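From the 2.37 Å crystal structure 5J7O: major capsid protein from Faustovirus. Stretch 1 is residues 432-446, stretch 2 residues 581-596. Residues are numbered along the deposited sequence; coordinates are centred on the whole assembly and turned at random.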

# COMPACT_ATOMS: atom_id res chain seq x y z
N ALA B 432 29.89 -4.77 21.06
CA ALA B 432 30.32 -5.63 19.97
C ALA B 432 30.70 -6.98 20.55
O ALA B 432 31.35 -7.05 21.60
CB ALA B 432 31.50 -5.03 19.21
N ASP B 433 30.29 -8.06 19.88
CA ASP B 433 30.56 -9.39 20.41
C ASP B 433 30.49 -10.41 19.28
O ASP B 433 29.93 -10.16 18.22
CB ASP B 433 29.58 -9.76 21.52
CG ASP B 433 30.11 -10.85 22.43
OD1 ASP B 433 31.16 -11.44 22.09
OD2 ASP B 433 29.48 -11.12 23.47
N GLN B 434 31.08 -11.57 19.55
CA GLN B 434 31.12 -12.70 18.63
C GLN B 434 30.39 -13.85 19.32
O GLN B 434 30.88 -14.38 20.33
CB GLN B 434 32.55 -13.08 18.28
CG GLN B 434 33.44 -11.91 17.87
CD GLN B 434 33.92 -11.09 19.06
OE1 GLN B 434 34.36 -11.64 20.07
NE2 GLN B 434 33.83 -9.77 18.95
N VAL B 435 29.24 -14.23 18.79
CA VAL B 435 28.30 -15.11 19.48
C VAL B 435 28.30 -16.47 18.79
O VAL B 435 27.82 -16.59 17.65
CB VAL B 435 26.89 -14.51 19.52
CG1 VAL B 435 25.96 -15.37 20.36
CG2 VAL B 435 26.94 -13.09 20.06
N LEU B 436 28.83 -17.48 19.47
CA LEU B 436 28.76 -18.84 18.96
C LEU B 436 27.31 -19.30 18.91
O LEU B 436 26.55 -19.11 19.86
CB LEU B 436 29.58 -19.78 19.84
CG LEU B 436 29.49 -21.27 19.48
CD1 LEU B 436 30.18 -21.56 18.16
CD2 LEU B 436 30.06 -22.14 20.59
N GLN B 437 26.93 -19.91 17.79
CA GLN B 437 25.56 -20.36 17.56
C GLN B 437 25.50 -21.86 17.87
O GLN B 437 25.70 -22.70 16.99
CB GLN B 437 25.12 -20.05 16.14
CG GLN B 437 25.24 -18.58 15.77
CD GLN B 437 24.29 -17.71 16.57
OE1 GLN B 437 23.11 -18.02 16.71
NE2 GLN B 437 24.81 -16.61 17.11
N SER B 438 25.24 -22.19 19.14
CA SER B 438 25.25 -23.58 19.57
C SER B 438 24.04 -24.36 19.08
O SER B 438 24.09 -25.59 19.03
CB SER B 438 25.31 -23.65 21.10
OG SER B 438 26.48 -23.01 21.59
N GLN B 439 22.95 -23.67 18.71
CA GLN B 439 21.75 -24.37 18.26
C GLN B 439 21.94 -25.05 16.91
O GLN B 439 21.16 -25.95 16.58
CB GLN B 439 20.57 -23.39 18.20
CG GLN B 439 20.57 -22.46 16.98
CD GLN B 439 21.63 -21.37 17.06
OE1 GLN B 439 22.48 -21.36 17.95
NE2 GLN B 439 21.57 -20.43 16.12
N LEU B 440 22.95 -24.66 16.15
CA LEU B 440 23.11 -25.15 14.78
C LEU B 440 23.80 -26.51 14.77
O LEU B 440 24.95 -26.63 15.22
CB LEU B 440 23.89 -24.13 13.95
CG LEU B 440 23.24 -22.75 13.93
CD1 LEU B 440 23.94 -21.82 12.95
CD2 LEU B 440 21.77 -22.88 13.59
N LYS B 441 23.10 -27.52 14.26
CA LYS B 441 23.65 -28.86 14.13
C LYS B 441 23.60 -29.42 12.71
O LYS B 441 24.32 -30.38 12.43
CB LYS B 441 22.91 -29.85 15.05
CG LYS B 441 23.38 -29.87 16.49
CD LYS B 441 22.76 -28.75 17.30
CE LYS B 441 23.08 -28.90 18.78
NZ LYS B 441 22.40 -27.87 19.61
N TRP B 442 22.79 -28.85 11.83
CA TRP B 442 22.48 -29.41 10.52
C TRP B 442 22.73 -28.35 9.46
O TRP B 442 22.99 -27.19 9.77
CB TRP B 442 21.02 -29.88 10.51
CG TRP B 442 20.76 -30.93 11.54
CD1 TRP B 442 21.62 -31.90 11.97
CD2 TRP B 442 19.56 -31.11 12.31
NE1 TRP B 442 21.03 -32.67 12.94
CE2 TRP B 442 19.77 -32.21 13.16
CE3 TRP B 442 18.32 -30.45 12.34
CZ2 TRP B 442 18.79 -32.66 14.05
CZ3 TRP B 442 17.36 -30.90 13.22
CH2 TRP B 442 17.59 -31.99 14.06
N PRO B 443 22.69 -28.74 8.17
CA PRO B 443 22.89 -27.74 7.11
C PRO B 443 21.89 -26.60 7.23
O PRO B 443 20.69 -26.82 7.44
CB PRO B 443 22.69 -28.54 5.83
CG PRO B 443 23.05 -29.92 6.20
CD PRO B 443 22.60 -30.10 7.61
N VAL B 444 22.38 -25.38 7.09
CA VAL B 444 21.59 -24.17 7.28
C VAL B 444 21.36 -23.52 5.92
O VAL B 444 22.32 -23.25 5.19
CB VAL B 444 22.26 -23.19 8.25
CG1 VAL B 444 21.43 -21.93 8.39
CG2 VAL B 444 22.47 -23.85 9.61
N GLU B 445 20.09 -23.26 5.60
CA GLU B 445 19.76 -22.51 4.39
C GLU B 445 19.94 -21.01 4.60
O GLU B 445 20.59 -20.34 3.80
CB GLU B 445 18.32 -22.82 3.96
CG GLU B 445 18.12 -24.17 3.32
CD GLU B 445 16.71 -24.34 2.78
OE1 GLU B 445 15.75 -24.16 3.55
OE2 GLU B 445 16.57 -24.65 1.58
N PHE B 446 19.35 -20.49 5.68
CA PHE B 446 19.46 -19.07 6.00
C PHE B 446 19.14 -18.88 7.47
O PHE B 446 18.72 -19.81 8.16
CB PHE B 446 18.55 -18.22 5.11
CG PHE B 446 17.19 -18.81 4.88
CD1 PHE B 446 16.95 -19.59 3.76
CD2 PHE B 446 16.16 -18.59 5.77
CE1 PHE B 446 15.70 -20.15 3.54
CE2 PHE B 446 14.91 -19.14 5.56
CZ PHE B 446 14.68 -19.91 4.44
N SER B 581 19.24 -25.57 -2.77
CA SER B 581 20.01 -24.68 -3.64
C SER B 581 21.24 -24.10 -2.94
O SER B 581 21.73 -23.04 -3.36
CB SER B 581 19.12 -23.54 -4.15
OG SER B 581 18.49 -22.87 -3.07
N GLY B 582 21.76 -24.76 -1.91
CA GLY B 582 22.92 -24.27 -1.18
C GLY B 582 22.66 -24.29 0.31
O GLY B 582 21.52 -24.15 0.77
N HIS B 583 23.73 -24.47 1.08
CA HIS B 583 23.62 -24.55 2.53
C HIS B 583 25.00 -24.39 3.14
O HIS B 583 26.02 -24.47 2.45
CB HIS B 583 22.98 -25.86 2.98
CG HIS B 583 23.72 -27.08 2.53
ND1 HIS B 583 23.45 -27.73 1.35
CD2 HIS B 583 24.73 -27.78 3.11
CE1 HIS B 583 24.26 -28.76 1.21
NE2 HIS B 583 25.04 -28.82 2.27
N VAL B 584 25.02 -24.16 4.45
CA VAL B 584 26.25 -24.20 5.24
C VAL B 584 26.39 -25.61 5.81
O VAL B 584 25.48 -26.11 6.48
CB VAL B 584 26.23 -23.16 6.36
CG1 VAL B 584 27.43 -23.35 7.28
CG2 VAL B 584 26.24 -21.76 5.78
N ASN B 585 27.52 -26.25 5.54
CA ASN B 585 27.68 -27.66 5.86
C ASN B 585 27.99 -27.85 7.34
O ASN B 585 28.40 -26.92 8.04
CB ASN B 585 28.76 -28.27 4.98
CG ASN B 585 30.13 -27.65 5.24
OD1 ASN B 585 30.45 -27.28 6.37
ND2 ASN B 585 30.94 -27.52 4.19
N ILE B 586 27.79 -29.08 7.81
CA ILE B 586 27.69 -29.34 9.24
C ILE B 586 29.02 -29.10 9.95
O ILE B 586 29.06 -28.65 11.09
CB ILE B 586 27.17 -30.77 9.49
CG1 ILE B 586 25.75 -30.91 8.93
CG2 ILE B 586 27.19 -31.12 10.97
CD1 ILE B 586 25.00 -32.13 9.44
N SER B 587 30.14 -29.40 9.27
CA SER B 587 31.44 -29.18 9.88
C SER B 587 31.61 -27.73 10.31
O SER B 587 32.04 -27.44 11.43
CB SER B 587 32.55 -29.58 8.90
OG SER B 587 32.49 -28.81 7.72
N ARG B 588 31.23 -26.80 9.43
CA ARG B 588 31.32 -25.38 9.77
C ARG B 588 30.19 -24.96 10.69
O ARG B 588 30.37 -24.06 11.52
CB ARG B 588 31.30 -24.54 8.49
CG ARG B 588 32.44 -24.84 7.54
CD ARG B 588 32.29 -24.07 6.24
NE ARG B 588 33.50 -24.16 5.42
CZ ARG B 588 33.54 -23.88 4.12
NH1 ARG B 588 32.45 -23.49 3.49
NH2 ARG B 588 34.68 -23.99 3.46
N ALA B 589 29.02 -25.59 10.57
CA ALA B 589 27.88 -25.22 11.41
C ALA B 589 28.14 -25.53 12.88
O ALA B 589 27.52 -24.90 13.75
CB ALA B 589 26.62 -25.95 10.94
N ARG B 590 29.02 -26.48 13.18
CA ARG B 590 29.31 -26.84 14.56
C ARG B 590 30.23 -25.84 15.26
O ARG B 590 30.31 -25.85 16.49
CB ARG B 590 29.92 -28.25 14.62
CG ARG B 590 28.88 -29.35 14.71
CD ARG B 590 29.45 -30.73 14.43
NE ARG B 590 30.77 -30.93 15.03
CZ ARG B 590 31.88 -31.13 14.33
NH1 ARG B 590 31.84 -31.17 13.01
NH2 ARG B 590 33.04 -31.30 14.95
N GLU B 591 30.92 -24.98 14.50
CA GLU B 591 31.71 -23.89 15.06
C GLU B 591 31.35 -22.61 14.29
O GLU B 591 32.12 -22.12 13.46
CB GLU B 591 33.21 -24.18 14.99
CG GLU B 591 34.05 -23.26 15.86
CD GLU B 591 35.52 -23.27 15.48
OE1 GLU B 591 36.32 -22.62 16.19
OE2 GLU B 591 35.87 -23.91 14.47
N PHE B 592 30.18 -22.07 14.59
CA PHE B 592 29.55 -21.02 13.81
C PHE B 592 29.44 -19.75 14.65
O PHE B 592 28.98 -19.81 15.79
CB PHE B 592 28.16 -21.48 13.34
CG PHE B 592 27.57 -20.64 12.25
CD1 PHE B 592 26.88 -19.48 12.54
CD2 PHE B 592 27.69 -21.02 10.92
CE1 PHE B 592 26.33 -18.71 11.53
CE2 PHE B 592 27.14 -20.26 9.91
CZ PHE B 592 26.45 -19.11 10.22
N TYR B 593 29.84 -18.62 14.08
CA TYR B 593 29.86 -17.35 14.80
C TYR B 593 29.16 -16.27 14.00
O TYR B 593 29.41 -16.11 12.80
CB TYR B 593 31.29 -16.92 15.12
CG TYR B 593 31.94 -17.73 16.22
CD1 TYR B 593 32.57 -18.93 15.93
CD2 TYR B 593 31.92 -17.30 17.53
CE1 TYR B 593 33.17 -19.68 16.93
CE2 TYR B 593 32.51 -18.04 18.54
CZ TYR B 593 33.13 -19.23 18.23
OH TYR B 593 33.72 -19.97 19.23
N ILE B 594 28.29 -15.52 14.68
CA ILE B 594 27.71 -14.29 14.15
C ILE B 594 28.27 -13.14 14.95
O ILE B 594 28.08 -13.07 16.18
CB ILE B 594 26.17 -14.31 14.21
CG1 ILE B 594 25.61 -15.43 13.33
CG2 ILE B 594 25.60 -12.96 13.81
CD1 ILE B 594 24.10 -15.54 13.38
N GLU B 595 28.98 -12.23 14.28
CA GLU B 595 29.64 -11.11 14.93
C GLU B 595 28.90 -9.82 14.59
O GLU B 595 28.55 -9.59 13.43
CB GLU B 595 31.10 -11.02 14.50
CG GLU B 595 31.86 -12.32 14.65
CD GLU B 595 33.30 -12.22 14.18
OE1 GLU B 595 33.98 -13.26 14.11
OE2 GLU B 595 33.75 -11.09 13.88
N TYR B 596 28.68 -8.98 15.60
CA TYR B 596 27.94 -7.75 15.43
C TYR B 596 28.70 -6.59 16.07
O TYR B 596 29.53 -6.78 16.96
CB TYR B 596 26.54 -7.83 16.05
CG TYR B 596 26.54 -7.78 17.57
CD1 TYR B 596 26.44 -6.57 18.24
CD2 TYR B 596 26.66 -8.94 18.32
CE1 TYR B 596 26.46 -6.52 19.62
CE2 TYR B 596 26.67 -8.90 19.70
CZ TYR B 596 26.57 -7.68 20.34
OH TYR B 596 26.58 -7.63 21.72
O HOH W 1 19.25 -25.08 0.44

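The apolar centre lies between the two ladders, where both chains leave their strands and side chains rather than backbone amides make the contact. Leu440 points toward the second stretch and sets its CD1 over one face of the Phe592 ring, 4.0 Å from the centroid and 21° off the ring normal, a CH-pi geometry. Its CB also lies 4.5 Å from Ala589 CB, on the short helix that begins at Ile586. The backbone here contributes no bond: Leu440 O and Ala589 O, 3.4 Å apart, are both acceptors, so the packing rests on apolar contact. Next along the chain, Ile586 fills the space beside Pro443, with Pro443 CD 3.5 Å from Ile586 CG1, while Ile586 CD1 reaches the edge of the Trp442 indole, 4.2 Å from Trp442 CD1. The helix carrying Ile586 and Ala589 is capped by Asn585, whose OD1 accepts from Arg588 N at 3.2 Å.

Two antiparallel ladders flank this centre. In the longer one, strands 432-436 and 592-596 run at 160° to each other. Paired bonds join Val435 N to Ile594 O (3.1 Å) and Ile594 N to Val435 O (3.2 Å), with N-H...O angles of 167° and 169°, close to linear. Gln437 N extends the pattern to Phe592 O at 2.9 Å. The second ladder is a single bridge: Val444 N donates to Val584 O at 3.2 Å and Val584 N to Val444 O at 2.9 Å. The register shifts by one residue between the ladders, which the intervening loops accommodate; on the first stretch these include the type I turn from Gln437 to Leu440.

Alternation along the longer ladder sorts its side chains. Gln434, Leu436, Tyr593 and Glu595 share one face, where Leu436 CD1 sits 4.0 Å from the Tyr593 ring centroid, 23° off its normal. Val435, Ile594, Asp433 and Tyr596 occupy the other; there Val435 CG2 meets the edge of the Tyr596 ring, 4.2 Å from Tyr596 CE2.

Toward the polar margin, Gln437 NE2 donates back to Val435 O at 3.1 Å, adding a side-chain bond to a carbonyl already used in the ladder. At the far end of that ladder, Asp433 N reaches Tyr596 O at 3.3 Å and 149°, longer and more bent than the return bond from Tyr596 N to Asp433 O (3.1 Å, 166°). Beyond the single bridge, a water links the stretches, donating to Glu445 OE2 at 2.9 Å and Gly582 O at 2.5 Å from its oxygen.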